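PDB 4ZXH: Abbfa_003403 from Acinetobacter baumannii, which probably activates an amino acid, loads it on a phosphopantetheine-bearing carrier domain, condenses it with an acyl group and releases the product as a four-domain nonribosomal peptide synthetase. Local coordinates for residues F96-A99 with R100-E103; S336-V339 with E340-P344; E521-A525 with H526-Q530; L1198-P1201 with A1202-R1206. All coordinates share one frame; numbering follows the deposited sequence.

Contact 1 (F96-A99 with R100-E103)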
ATOM      1  N   PHE A  96      -9.109  35.523 -18.084  1.00 29.24           N
ATOM      2  CA  PHE A  96     -10.384  36.230 -18.143  1.00 33.46           C
ATOM      3  C   PHE A  96     -11.378  35.538 -19.063  1.00 41.35           C
ATOM      4  O   PHE A  96     -11.153  35.457 -20.259  1.00 53.75           O
ATOM      5  CB  PHE A  96     -10.154  37.668 -18.600  1.00 44.56           C
ATOM      6  CG  PHE A  96     -11.402  38.501 -18.639  1.00 57.42           C
ATOM      7  CD1 PHE A  96     -12.083  38.804 -17.465  1.00 54.54           C
ATOM      8  CD2 PHE A  96     -11.885  39.000 -19.852  1.00 66.68           C
ATOM      9  CE1 PHE A  96     -13.235  39.570 -17.490  1.00 62.03           C
ATOM     10  CE2 PHE A  96     -13.034  39.773 -19.896  1.00 67.67           C
ATOM     11  CZ  PHE A  96     -13.714  40.059 -18.709  1.00 72.48           C
ATOM     12  N   SER A  97     -12.489  35.063 -18.509  1.00 42.53           N
ATOM     13  CA  SER A  97     -13.437  34.223 -19.253  1.00 35.10           C
ATOM     14  C   SER A  97     -14.818  34.861 -19.287  1.00 39.48           C
ATOM     15  O   SER A  97     -15.145  35.648 -18.407  1.00 38.43           O
ATOM     16  CB  SER A  97     -13.542  32.858 -18.599  1.00 30.83           C
ATOM     17  OG  SER A  97     -12.325  32.540 -17.951  1.00 42.80           O
ATOM     18  N   ASP A  98     -15.628  34.521 -20.285  1.00 39.28           N
ATOM     19  CA  ASP A  98     -17.024  34.962 -20.333  1.00 35.32           C
ATOM     20  C   ASP A  98     -17.888  33.902 -19.631  1.00 33.33           C
ATOM     21  O   ASP A  98     -17.889  32.748 -20.030  1.00 34.16           O
ATOM     22  CB  ASP A  98     -17.473  35.189 -21.795  1.00 35.88           C
ATOM     23  CG  ASP A  98     -18.887  35.792 -21.914  1.00 51.41           C
ATOM     24  OD1 ASP A  98     -19.620  35.840 -20.906  1.00 57.67           O
ATOM     25  OD2 ASP A  98     -19.278  36.225 -23.027  1.00 52.41           O
ATOM     26  N   ALA A  99     -18.612  34.274 -18.580  1.00 34.89           N
ATOM     27  CA  ALA A  99     -19.496  33.312 -17.918  1.00 36.33           C
ATOM     28  C   ALA A  99     -20.960  33.737 -17.969  1.00 41.41           C
ATOM     29  O   ALA A  99     -21.787  33.216 -17.227  1.00 46.24           O
ATOM     30  CB  ALA A  99     -19.073  33.097 -16.485  1.00 30.97           C
ATOM     31  N   ARG A 100     -21.288  34.667 -18.854  1.00 35.53           N
ATOM     32  CA  ARG A 100     -22.664  35.126 -18.969  1.00 43.25           C
ATOM     33  C   ARG A 100     -23.651  34.009 -19.330  1.00 42.76           C
ATOM     34  O   ARG A 100     -24.834  34.102 -19.014  1.00 47.80           O
ATOM     35  CB  ARG A 100     -22.748  36.259 -19.993  1.00 43.34           C
ATOM     36  CG  ARG A 100     -22.186  37.571 -19.455  1.00 37.87           C
ATOM     37  CD  ARG A 100     -22.214  38.667 -20.484  1.00 51.50           C
ATOM     38  NE  ARG A 100     -21.157  38.535 -21.479  1.00 60.14           N
ATOM     39  CZ  ARG A 100     -20.917  39.439 -22.423  1.00 71.82           C
ATOM     40  NH1 ARG A 100     -21.667  40.531 -22.491  1.00 74.68           N
ATOM     41  NH2 ARG A 100     -19.935  39.256 -23.297  1.00 75.86           N
ATOM     42  N   HIS A 101     -23.156  32.939 -19.946  1.00 38.32           N
ATOM     43  CA  HIS A 101     -24.024  31.880 -20.460  1.00 40.72           C
ATOM     44  C   HIS A 101     -24.097  30.656 -19.544  1.00 43.57           C
ATOM     45  O   HIS A 101     -24.705  29.659 -19.898  1.00 39.97           O
ATOM     46  CB  HIS A 101     -23.553  31.478 -21.866  1.00 43.66           C
ATOM     47  CG  HIS A 101     -23.508  32.635 -22.827  1.00 66.94           C
ATOM     48  ND1 HIS A 101     -24.638  33.147 -23.438  1.00 69.80           N
ATOM     49  CD2 HIS A 101     -22.477  33.420 -23.229  1.00 69.54           C
ATOM     50  CE1 HIS A 101     -24.298  34.177 -24.195  1.00 67.16           C
ATOM     51  NE2 HIS A 101     -22.995  34.366 -24.083  1.00 68.10           N
ATOM     52  N   ILE A 102     -23.528  30.768 -18.345  1.00 45.51           N
ATOM     53  CA  ILE A 102     -23.366  29.639 -17.424  1.00 42.70           C
ATOM     54  C   ILE A 102     -24.260  29.724 -16.179  1.00 39.66           C
ATOM     55  O   ILE A 102     -24.302  30.751 -15.524  1.00 37.32           O
ATOM     56  CB  ILE A 102     -21.888  29.546 -16.980  1.00 42.00           C
ATOM     57  CG1 ILE A 102     -21.015  29.150 -18.171  1.00 42.24           C
ATOM     58  CG2 ILE A 102     -21.705  28.586 -15.824  1.00 32.69           C
ATOM     59  CD1 ILE A 102     -19.537  29.177 -17.872  1.00 42.06           C
ATOM     60  N   GLU A 103     -24.963  28.642 -15.850  1.00 46.88           N
ATOM     61  CA  GLU A 103     -25.794  28.598 -14.639  1.00 51.77           C
ATOM     62  C   GLU A 103     -24.933  28.636 -13.367  1.00 52.34           C
ATOM     63  O   GLU A 103     -23.782  28.209 -13.384  1.00 53.08           O
ATOM     64  CB  GLU A 103     -26.685  27.342 -14.637  1.00 51.63           C
ATOM     65  CG  GLU A 103     -27.879  27.404 -15.588  1.00 49.71           C
TER
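The carboxylate of D98 holds R100, two residues further on, at both its backbone and its side chain. D98 OD1 accepts the backbone N of R100 at 2.9 Å, nearly in line with its C-O bond, and also takes R100 NE at 3.2 Å. These two donors arrive from opposite faces of the carboxylate plane. The second oxygen completes a salt bridge, D98 OD2 to R100 NH2 at 3.1 Å, so the guanidinium grips side-on with NE and one terminal nitrogen. The fit is not coplanar: the two planes lie 37° apart, and NH2 meets OD2 from above the carboxylate. A bend at chi3 (-77°) turns the guanidinium edge toward the D98 carboxylate. E133 of strand 127-135 is a second, long and weak ionic partner for R100 NH2.

Behind this clasp lies a type I beta turn from A99 to I102, closed by I102 N to A99 O at 3.2 Å. The apolar contact within the segments is a single pair: I102 CD1 rests 4.2 Å from A99 CB, and L107 of helix 104-115 touches both side chains. H101 turns its ring edge to D98 OD2, with CD2 at 4.3 Å and no bond made.

Strand 94-98 is an outermost strand of its sheet, and this turn carries the chain from it to helix 104-115, with E103 at the N-cap position. One oxygen, OD1, serves both the amide of the turn's second residue and the guanidinium, which ties the end of the strand to the turn, with the charges on the exposed side and A99 and I102 against the helix.

Contact 2 (S336-V339 with E340-P344)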
ATOM      1  N   SER A 336       9.335  19.029   8.956  1.00 34.43           N
ATOM      2  CA  SER A 336      10.255  18.271   8.111  1.00 27.77           C
ATOM      3  C   SER A 336      11.451  17.817   8.917  1.00 27.43           C
ATOM      4  O   SER A 336      11.975  16.734   8.710  1.00 39.95           O
ATOM      5  CB  SER A 336      10.711  19.104   6.904  1.00 28.86           C
ATOM      6  OG  SER A 336      11.497  20.212   7.309  1.00 36.86           O
ATOM      7  N   ARG A 337      11.889  18.647   9.846  1.00 31.92           N
ATOM      8  CA  ARG A 337      13.008  18.263  10.687  1.00 33.59           C
ATOM      9  C   ARG A 337      12.585  17.174  11.668  1.00 35.17           C
ATOM     10  O   ARG A 337      13.396  16.332  12.040  1.00 37.87           O
ATOM     11  CB  ARG A 337      13.572  19.478  11.430  1.00 37.43           C
ATOM     12  CG  ARG A 337      14.817  19.175  12.258  1.00 44.68           C
ATOM     13  CD  ARG A 337      15.959  18.738  11.363  1.00 58.55           C
ATOM     14  NE  ARG A 337      17.215  18.566  12.089  1.00 66.73           N
ATOM     15  CZ  ARG A 337      17.630  17.417  12.617  1.00 73.36           C
ATOM     16  NH1 ARG A 337      16.888  16.317  12.509  1.00 72.56           N
ATOM     17  NH2 ARG A 337      18.792  17.368  13.254  1.00 77.22           N
ATOM     18  N   VAL A 338      11.322  17.179  12.089  1.00 37.23           N
ATOM     19  CA  VAL A 338      10.839  16.125  12.983  1.00 33.81           C
ATOM     20  C   VAL A 338      10.776  14.786  12.247  1.00 40.29           C
ATOM     21  O   VAL A 338      11.141  13.748  12.808  1.00 46.16           O
ATOM     22  CB  VAL A 338       9.452  16.443  13.572  1.00 30.22           C
ATOM     23  CG1 VAL A 338       8.916  15.245  14.357  1.00 27.36           C
ATOM     24  CG2 VAL A 338       9.527  17.658  14.465  1.00 28.11           C
ATOM     25  N   VAL A 339      10.322  14.800  10.993  1.00 26.82           N
ATOM     26  CA  VAL A 339      10.215  13.553  10.249  1.00 28.88           C
ATOM     27  C   VAL A 339      11.607  13.001   9.998  1.00 36.22           C
ATOM     28  O   VAL A 339      11.825  11.796  10.080  1.00 41.95           O
ATOM     29  CB  VAL A 339       9.471  13.734   8.933  1.00 29.00           C
ATOM     30  CG1 VAL A 339       9.752  12.567   8.003  1.00 32.15           C
ATOM     31  CG2 VAL A 339       7.991  13.845   9.199  1.00 29.55           C
ATOM     32  N   GLU A 340      12.553  13.894   9.734  1.00 25.43           N
ATOM     33  CA  GLU A 340      13.950  13.498   9.567  1.00 41.65           C
ATOM     34  C   GLU A 340      14.483  12.785  10.818  1.00 44.42           C
ATOM     35  O   GLU A 340      15.183  11.785  10.701  1.00 55.58           O
ATOM     36  CB  GLU A 340      14.808  14.721   9.223  1.00 38.17           C
ATOM     37  CG  GLU A 340      16.323  14.515   9.263  1.00 48.09           C
ATOM     38  CD  GLU A 340      17.117  15.771   8.839  1.00 59.56           C
ATOM     39  OE1 GLU A 340      16.509  16.784   8.410  1.00 65.11           O
ATOM     40  OE2 GLU A 340      18.362  15.742   8.943  1.00 58.93           O
ATOM     41  N   ALA A 341      14.117  13.275  12.002  1.00 39.73           N
ATOM     42  CA  ALA A 341      14.639  12.737  13.264  1.00 39.93           C
ATOM     43  C   ALA A 341      13.970  11.436  13.672  1.00 43.23           C
ATOM     44  O   ALA A 341      14.630  10.518  14.131  1.00 48.52           O
ATOM     45  CB  ALA A 341      14.492  13.761  14.383  1.00 29.87           C
ATOM     46  N   VAL A 342      12.653  11.368  13.523  1.00 41.95           N
ATOM     47  CA  VAL A 342      11.891  10.174  13.879  1.00 38.66           C
ATOM     48  C   VAL A 342      12.190   9.037  12.918  1.00 39.78           C
ATOM     49  O   VAL A 342      12.228   7.867  13.291  1.00 46.50           O
ATOM     50  CB  VAL A 342      10.396  10.462  13.859  1.00 35.22           C
ATOM     51  CG1 VAL A 342       9.599   9.195  14.138  1.00 36.54           C
ATOM     52  CG2 VAL A 342      10.070  11.565  14.855  1.00 33.53           C
ATOM     53  N   SER A 343      12.395   9.433  11.670  1.00 39.44           N
ATOM     54  CA  SER A 343      12.730   8.563  10.559  1.00 33.84           C
ATOM     55  C   SER A 343      11.762   7.400  10.334  1.00 31.34           C
ATOM     56  O   SER A 343      12.184   6.253  10.274  1.00 35.82           O
ATOM     57  CB  SER A 343      14.145   8.024  10.732  1.00 36.91           C
ATOM     58  OG  SER A 343      14.613   7.464   9.510  1.00 51.03           O
ATOM     59  N   PRO A 344      10.473   7.699  10.137  1.00 26.65           N
ATOM     60  CA  PRO A 344       9.514   6.623   9.879  1.00 24.66           C
ATOM     61  C   PRO A 344       9.781   5.955   8.543  1.00 32.36           C
ATOM     62  O   PRO A 344      10.540   6.496   7.741  1.00 38.63           O
ATOM     63  CB  PRO A 344       8.166   7.353   9.855  1.00 26.00           C
ATOM     64  CG  PRO A 344       8.513   8.746   9.361  1.00 24.47           C
ATOM     65  CD  PRO A 344       9.901   9.036   9.878  1.00 29.02           C
TER
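V338 and V342 touch one helical turn apart, CG1 to CG2 at 3.9 Å, their side chains side by side and pointing the same way. A second apolar contact closes the end of helix 335-342: V339 CG1 meets P344 CD at 4.0 Å, the two side chains crossing at about a right angle.

Among backbone bonds, V342 N to V338 O is the straightest, at 169°. The bond from S343 N to V339 O, 2.9 Å long, carries the helical pattern on to the residue where phi turns positive.

The charged pair behaves differently. R337 CG is anti to the backbone N (chi1 -176°) and the chain bends at chi2, bringing the guanidinium beside the extended E340. The two groups stack, planes 24° apart, with E340 OE2 over one guanidinium face, 3.9 Å from R337 NH1. R337 NH2 forms a salt bridge with D194 and a hydrogen bond to the carbonyl of I192.

S336 and V339 border the bound phosphopantetheine, and E340 touches H1007. R337 NH2 is thus engaged by D194 and I192, while E340 adds a stacked, long ionic contact in which no N-H is directed at the oxygen, an attraction probably less directional than a hydrogen-bonded salt bridge.

Contact 3 (E521-A525 with H526-Q530)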
ATOM      1  N   GLU A 521     -39.156 -47.931   7.946  1.00 43.41           N
ATOM      2  CA  GLU A 521     -39.612 -49.167   8.561  1.00 42.88           C
ATOM      3  C   GLU A 521     -38.442 -50.054   8.977  1.00 35.97           C
ATOM      4  O   GLU A 521     -38.491 -50.683  10.025  1.00 39.28           O
ATOM      5  CB  GLU A 521     -40.553 -49.916   7.617  1.00 46.43           C
ATOM      6  CG  GLU A 521     -41.096 -51.233   8.166  1.00 60.20           C
ATOM      7  CD  GLU A 521     -41.847 -51.103   9.496  1.00 68.08           C
ATOM      8  OE1 GLU A 521     -42.273 -49.982   9.866  1.00 71.11           O
ATOM      9  OE2 GLU A 521     -42.016 -52.145  10.170  1.00 64.68           O
ATOM     10  N   TYR A 522     -37.385 -50.097   8.177  1.00 29.50           N
ATOM     11  CA  TYR A 522     -36.191 -50.831   8.573  1.00 29.46           C
ATOM     12  C   TYR A 522     -35.664 -50.327   9.922  1.00 41.50           C
ATOM     13  O   TYR A 522     -35.328 -51.122  10.812  1.00 36.10           O
ATOM     14  CB  TYR A 522     -35.123 -50.697   7.500  1.00 31.38           C
ATOM     15  CG  TYR A 522     -33.948 -51.650   7.623  1.00 41.91           C
ATOM     16  CD1 TYR A 522     -34.143 -53.018   7.626  1.00 39.91           C
ATOM     17  CD2 TYR A 522     -32.634 -51.177   7.664  1.00 48.75           C
ATOM     18  CE1 TYR A 522     -33.080 -53.898   7.703  1.00 48.85           C
ATOM     19  CE2 TYR A 522     -31.555 -52.058   7.744  1.00 49.66           C
ATOM     20  CZ  TYR A 522     -31.795 -53.418   7.762  1.00 56.15           C
ATOM     21  OH  TYR A 522     -30.754 -54.316   7.841  1.00 71.69           O
ATOM     22  N   LEU A 523     -35.615 -49.002  10.080  1.00 31.36           N
ATOM     23  CA  LEU A 523     -35.095 -48.405  11.301  1.00 26.80           C
ATOM     24  C   LEU A 523     -36.028 -48.672  12.500  1.00 33.55           C
ATOM     25  O   LEU A 523     -35.576 -49.060  13.577  1.00 37.14           O
ATOM     26  CB  LEU A 523     -34.881 -46.902  11.100  1.00 27.28           C
ATOM     27  CG  LEU A 523     -33.778 -46.467  10.126  1.00 27.95           C
ATOM     28  CD1 LEU A 523     -33.841 -44.962   9.820  1.00 25.58           C
ATOM     29  CD2 LEU A 523     -32.412 -46.828  10.681  1.00 31.63           C
ATOM     30  N   ARG A 524     -37.327 -48.469  12.317  1.00 27.62           N
ATOM     31  CA  ARG A 524     -38.274 -48.728  13.382  1.00 33.18           C
ATOM     32  C   ARG A 524     -38.183 -50.193  13.816  1.00 38.35           C
ATOM     33  O   ARG A 524     -38.169 -50.517  15.015  1.00 36.29           O
ATOM     34  CB  ARG A 524     -39.698 -48.396  12.930  1.00 28.79           C
ATOM     35  CG  ARG A 524     -40.724 -48.391  14.073  1.00 29.48           C
ATOM     36  CD  ARG A 524     -42.113 -48.632  13.558  1.00 30.54           C
ATOM     37  NE  ARG A 524     -42.188 -49.950  12.943  1.00 46.12           N
ATOM     38  CZ  ARG A 524     -42.555 -51.049  13.597  1.00 45.23           C
ATOM     39  NH1 ARG A 524     -42.902 -50.973  14.879  1.00 46.02           N
ATOM     40  NH2 ARG A 524     -42.589 -52.218  12.973  1.00 41.39           N
ATOM     41  N   ALA A 525     -38.100 -51.073  12.825  1.00 35.97           N
ATOM     42  CA  ALA A 525     -38.161 -52.507  13.072  1.00 40.60           C
ATOM     43  C   ALA A 525     -36.909 -52.998  13.792  1.00 36.04           C
ATOM     44  O   ALA A 525     -36.888 -54.110  14.311  1.00 37.46           O
ATOM     45  CB  ALA A 525     -38.352 -53.262  11.767  1.00 31.71           C
ATOM     46  N   HIS A 526     -35.876 -52.163  13.822  1.00 32.98           N
ATOM     47  CA  HIS A 526     -34.634 -52.518  14.481  1.00 30.16           C
ATOM     48  C   HIS A 526     -34.250 -51.541  15.574  1.00 37.26           C
ATOM     49  O   HIS A 526     -33.067 -51.367  15.867  1.00 34.65           O
ATOM     50  CB  HIS A 526     -33.519 -52.637  13.457  1.00 30.00           C
ATOM     51  CG  HIS A 526     -33.801 -53.677  12.433  1.00 37.23           C
ATOM     52  ND1 HIS A 526     -34.449 -53.395  11.251  1.00 52.23           N
ATOM     53  CD2 HIS A 526     -33.637 -55.016  12.461  1.00 35.43           C
ATOM     54  CE1 HIS A 526     -34.624 -54.512  10.569  1.00 46.78           C
ATOM     55  NE2 HIS A 526     -34.145 -55.511  11.285  1.00 47.58           N
ATOM     56  N   GLY A 527     -35.254 -50.911  16.176  1.00 29.30           N
ATOM     57  CA  GLY A 527     -35.073 -50.273  17.465  1.00 29.24           C
ATOM     58  C   GLY A 527     -35.055 -48.762  17.465  1.00 32.82           C
ATOM     59  O   GLY A 527     -34.978 -48.163  18.528  1.00 38.28           O
ATOM     60  N   ILE A 528     -35.127 -48.146  16.290  1.00 35.83           N
ATOM     61  CA  ILE A 528     -35.092 -46.683  16.203  1.00 35.72           C
ATOM     62  C   ILE A 528     -36.422 -46.041  16.549  1.00 31.62           C
ATOM     63  O   ILE A 528     -37.439 -46.287  15.908  1.00 48.51           O
ATOM     64  CB  ILE A 528     -34.666 -46.197  14.809  1.00 32.40           C
ATOM     65  CG1 ILE A 528     -33.261 -46.701  14.492  1.00 30.92           C
ATOM     66  CG2 ILE A 528     -34.661 -44.687  14.772  1.00 27.64           C
ATOM     67  CD1 ILE A 528     -32.298 -46.441  15.602  1.00 25.50           C
ATOM     68  N   THR A 529     -36.391 -45.207  17.580  1.00 28.43           N
ATOM     69  CA  THR A 529     -37.589 -44.594  18.133  1.00 30.61           C
ATOM     70  C   THR A 529     -37.437 -43.087  17.964  1.00 35.31           C
ATOM     71  O   THR A 529     -36.332 -42.613  17.750  1.00 34.83           O
ATOM     72  CB  THR A 529     -37.778 -44.950  19.630  1.00 47.60           C
ATOM     73  OG1 THR A 529     -37.021 -44.039  20.448  1.00 56.65           O
ATOM     74  CG2 THR A 529     -37.302 -46.368  19.916  1.00 36.53           C
ATOM     75  N   GLN A 530     -38.531 -42.341  18.065  1.00 38.58           N
ATOM     76  CA  GLN A 530     -38.474 -40.892  17.959  1.00 38.67           C
ATOM     77  C   GLN A 530     -37.419 -40.291  18.900  1.00 37.36           C
ATOM     78  O   GLN A 530     -37.278 -40.708  20.055  1.00 36.00           O
ATOM     79  CB  GLN A 530     -39.849 -40.279  18.242  1.00 47.35           C
ATOM     80  CG  GLN A 530     -39.861 -38.760  18.113  1.00 63.81           C
ATOM     81  CD  GLN A 530     -41.256 -38.180  18.169  1.00 77.34           C
ATOM     82  OE1 GLN A 530     -42.241 -38.918  18.206  1.00 86.69           O
ATOM     83  NE2 GLN A 530     -41.350 -36.850  18.177  1.00 72.92           N
TER
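L523 O, in the last turn of the helix, takes I528 N at 2.9 Å and H526 N at 3.1 Å from opposite faces of its carbonyl plane. With G527 N bonded to R524 O at 3.2 Å, the I528 bond makes a Schellman motif. Its C-prime residue is G527, whose positive phi (108°) reverses the chain.

The apolar contact that often accompanies this motif is present: L523 CB and I528 CG1 lie 3.8 Å apart, the two side chains parallel in direction. I528 points toward the helix and its CB also backs onto L523 O.

H526 packs on the other flank. Its ring stands against Y522 in an offset edge-to-face pair, planes at 61° and centroids 4.5 Å apart, with H526 CE1 closest to the CD1-CE1 side of the tyrosine. With CG beside the backbone N (chi1 -60°), the imidazole swings back along the helix, and H526 ND1 donates to Y522 O near the plane of its own ring; the modelled length is doubtful at this resolution. Within the helix, R524 grips E521 side-on, NH2 to OE2 at 2.9 Å and NE to OE1 at 3.1 Å.

This corner of the adenylation part joins helix 509-525 to the loop before strand 533-537. Y522 and L523 lean on L599 of strand 598-600, an outermost strand of the four-stranded parallel sheet that includes 533-537, while I528 packs against A556 and K580 in neighbouring loops.

Contact 4 (L1198-P1201 with A1202-R1206)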
ATOM      1  N   LEU A1198      34.862 -17.811 -11.336  1.00 39.21           N
ATOM      2  CA  LEU A1198      33.961 -18.292 -12.354  1.00 32.44           C
ATOM      3  C   LEU A1198      34.835 -19.043 -13.346  1.00 26.28           C
ATOM      4  O   LEU A1198      35.684 -18.450 -14.000  1.00 26.54           O
ATOM      5  CB  LEU A1198      33.211 -17.136 -12.995  1.00 34.05           C
ATOM      6  CG  LEU A1198      32.301 -17.490 -14.155  1.00 37.39           C
ATOM      7  CD1 LEU A1198      31.237 -18.455 -13.673  1.00 30.03           C
ATOM      8  CD2 LEU A1198      31.709 -16.215 -14.724  1.00 19.93           C
ATOM      9  N   THR A1199      34.666 -20.359 -13.399  1.00 27.86           N
ATOM     10  CA  THR A1199      35.515 -21.229 -14.198  1.00 23.68           C
ATOM     11  C   THR A1199      34.742 -21.839 -15.366  1.00 33.34           C
ATOM     12  O   THR A1199      34.063 -22.849 -15.218  1.00 34.34           O
ATOM     13  CB  THR A1199      36.115 -22.364 -13.357  1.00 24.83           C
ATOM     14  OG1 THR A1199      36.907 -21.816 -12.300  1.00 38.06           O
ATOM     15  CG2 THR A1199      37.004 -23.238 -14.209  1.00 25.99           C
ATOM     16  N   ILE A1200      34.828 -21.199 -16.523  1.00 34.08           N
ATOM     17  CA  ILE A1200      34.298 -21.773 -17.745  1.00 29.86           C
ATOM     18  C   ILE A1200      35.505 -22.234 -18.559  1.00 32.57           C
ATOM     19  O   ILE A1200      36.222 -21.421 -19.142  1.00 29.78           O
ATOM     20  CB  ILE A1200      33.469 -20.768 -18.561  1.00 25.45           C
ATOM     21  CG1 ILE A1200      32.536 -19.941 -17.675  1.00 34.19           C
ATOM     22  CG2 ILE A1200      32.683 -21.480 -19.620  1.00 39.08           C
ATOM     23  CD1 ILE A1200      31.453 -20.720 -17.064  1.00 49.75           C
ATOM     24  N   PRO A1201      35.759 -23.543 -18.574  1.00 36.94           N
ATOM     25  CA  PRO A1201      36.938 -24.041 -19.293  1.00 37.34           C
ATOM     26  C   PRO A1201      36.879 -23.760 -20.789  1.00 38.11           C
ATOM     27  O   PRO A1201      35.821 -23.931 -21.394  1.00 38.75           O
ATOM     28  CB  PRO A1201      36.898 -25.549 -19.025  1.00 31.05           C
ATOM     29  CG  PRO A1201      36.065 -25.700 -17.777  1.00 33.47           C
ATOM     30  CD  PRO A1201      35.037 -24.613 -17.862  1.00 29.58           C
ATOM     31  N   ALA A1202      38.000 -23.337 -21.373  1.00 38.28           N
ATOM     32  CA  ALA A1202      38.088 -23.109 -22.815  1.00 30.43           C
ATOM     33  C   ALA A1202      37.601 -24.314 -23.571  1.00 38.75           C
ATOM     34  O   ALA A1202      36.941 -24.171 -24.591  1.00 48.95           O
ATOM     35  CB  ALA A1202      39.511 -22.792 -23.233  1.00 29.77           C
ATOM     36  N   GLN A1203      37.927 -25.503 -23.068  1.00 39.94           N
ATOM     37  CA  GLN A1203      37.531 -26.735 -23.744  1.00 40.84           C
ATOM     38  C   GLN A1203      36.008 -26.899 -23.821  1.00 41.44           C
ATOM     39  O   GLN A1203      35.492 -27.419 -24.811  1.00 39.46           O
ATOM     40  CB  GLN A1203      38.125 -27.957 -23.057  1.00 41.48           C
ATOM     41  CG  GLN A1203      37.928 -29.223 -23.887  1.00 65.67           C
ATOM     42  CD  GLN A1203      38.059 -30.498 -23.073  1.00 82.75           C
ATOM     43  OE1 GLN A1203      38.411 -30.467 -21.891  1.00 91.63           O
ATOM     44  NE2 GLN A1203      37.764 -31.629 -23.701  1.00 84.25           N
ATOM     45  N   TYR A1204      35.292 -26.464 -22.783  1.00 37.86           N
ATOM     46  CA  TYR A1204      33.837 -26.561 -22.787  1.00 39.26           C
ATOM     47  C   TYR A1204      33.254 -25.633 -23.843  1.00 44.66           C
ATOM     48  O   TYR A1204      32.368 -26.016 -24.601  1.00 45.30           O
ATOM     49  CB  TYR A1204      33.264 -26.227 -21.409  1.00 46.41           C
ATOM     50  CG  TYR A1204      31.753 -26.323 -21.339  1.00 46.67           C
ATOM     51  CD1 TYR A1204      31.126 -27.547 -21.197  1.00 48.46           C
ATOM     52  CD2 TYR A1204      30.959 -25.191 -21.408  1.00 42.17           C
ATOM     53  CE1 TYR A1204      29.756 -27.646 -21.138  1.00 54.44           C
ATOM     54  CE2 TYR A1204      29.574 -25.283 -21.346  1.00 48.43           C
ATOM     55  CZ  TYR A1204      28.980 -26.516 -21.211  1.00 54.62           C
ATOM     56  OH  TYR A1204      27.608 -26.630 -21.151  1.00 60.32           O
ATOM     57  N   LEU A1205      33.781 -24.414 -23.897  1.00 44.74           N
ATOM     58  CA  LEU A1205      33.332 -23.411 -24.859  1.00 45.53           C
ATOM     59  C   LEU A1205      33.547 -23.844 -26.317  1.00 46.58           C
ATOM     60  O   LEU A1205      32.694 -23.589 -27.173  1.00 52.82           O
ATOM     61  CB  LEU A1205      34.042 -22.077 -24.588  1.00 31.33           C
ATOM     62  CG  LEU A1205      33.698 -21.449 -23.232  1.00 29.47           C
ATOM     63  CD1 LEU A1205      34.518 -20.203 -22.937  1.00 28.17           C
ATOM     64  CD2 LEU A1205      32.210 -21.133 -23.148  1.00 29.70           C
ATOM     65  N   ARG A1206      34.674 -24.499 -26.600  1.00 44.76           N
ATOM     66  CA  ARG A1206      34.998 -24.910 -27.973  1.00 45.07           C
ATOM     67  C   ARG A1206      33.967 -25.861 -28.577  1.00 46.92           C
ATOM     68  O   ARG A1206      33.860 -25.964 -29.797  1.00 51.70           O
ATOM     69  CB  ARG A1206      36.380 -25.563 -28.027  1.00 38.80           C
ATOM     70  CG  ARG A1206      37.503 -24.591 -27.756  1.00 43.52           C
ATOM     71  CD  ARG A1206      38.887 -25.173 -27.990  1.00 37.67           C
ATOM     72  NE  ARG A1206      39.909 -24.179 -27.664  1.00 35.86           N
ATOM     73  CZ  ARG A1206      40.677 -24.223 -26.580  1.00 46.28           C
ATOM     74  NH1 ARG A1206      40.562 -25.234 -25.726  1.00 52.59           N
ATOM     75  NH2 ARG A1206      41.565 -23.261 -26.353  1.00 45.36           N
TER
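I1200 and L1205 clasp each other across the start of helix 1202-1206, their side chains crossing at about a right angle. The branch methyl I1200 CG2 does the touching: it lies 3.6 Å from L1205 CD2 and 3.8 Å from L1205 CG, so it bears on the forked end of the leucine. CG2 stands opposite the backbone N while CG1 lies beside it (chi1 -43°), which directs CG2 at L1205. Since P1201 is the N-cap, this pairing of the residue before the cap with the fourth helical residue fits a hydrophobic staple.

Y1204 starts out toward the proline but its ring leads away. Its CB is 4.3 Å from P1201 CD, and its CD2 makes a marginal contact with I1200 CG2. Between the two apolar pairs, P1201 O accepts L1205 N at 3.3 Å in its carbonyl plane, a nearly straight bond (165°), and Y1204 N more weakly.

The helix start is wedged between two longer helices of the thioesterase part. L1205 reaches L1183 of helix 1179-1191 and M1213 of helix 1210-1223; I1200 touches H1216, whose ring also meets that of Y1204. The carbonyl of I1200 accepts a hydrogen bond from S1184 OG of helix 1179-1191, and R1206 forms a salt bridge with D1178 just ahead of that helix.

In the fold
All four contacts are local, each at the end or start of an element, and no two touch. Contacts 1 and 2 share the condensation part, their centres about 47 Å apart; contact 3 belongs to the adenylation part and contact 4 to the thioesterase. Contact 1 is a surface site and rests mainly on charge; the others are partly buried. Contacts 2 and 3 both close a helix, one with a proline after a positive-phi serine, the other with a glycine-based cap, whereas contact 4 opens one and contact 1 links strand to helix. Contact 2 alone borders the phosphopantetheine, and contact 3 alone pairs aromatic rings across its segments.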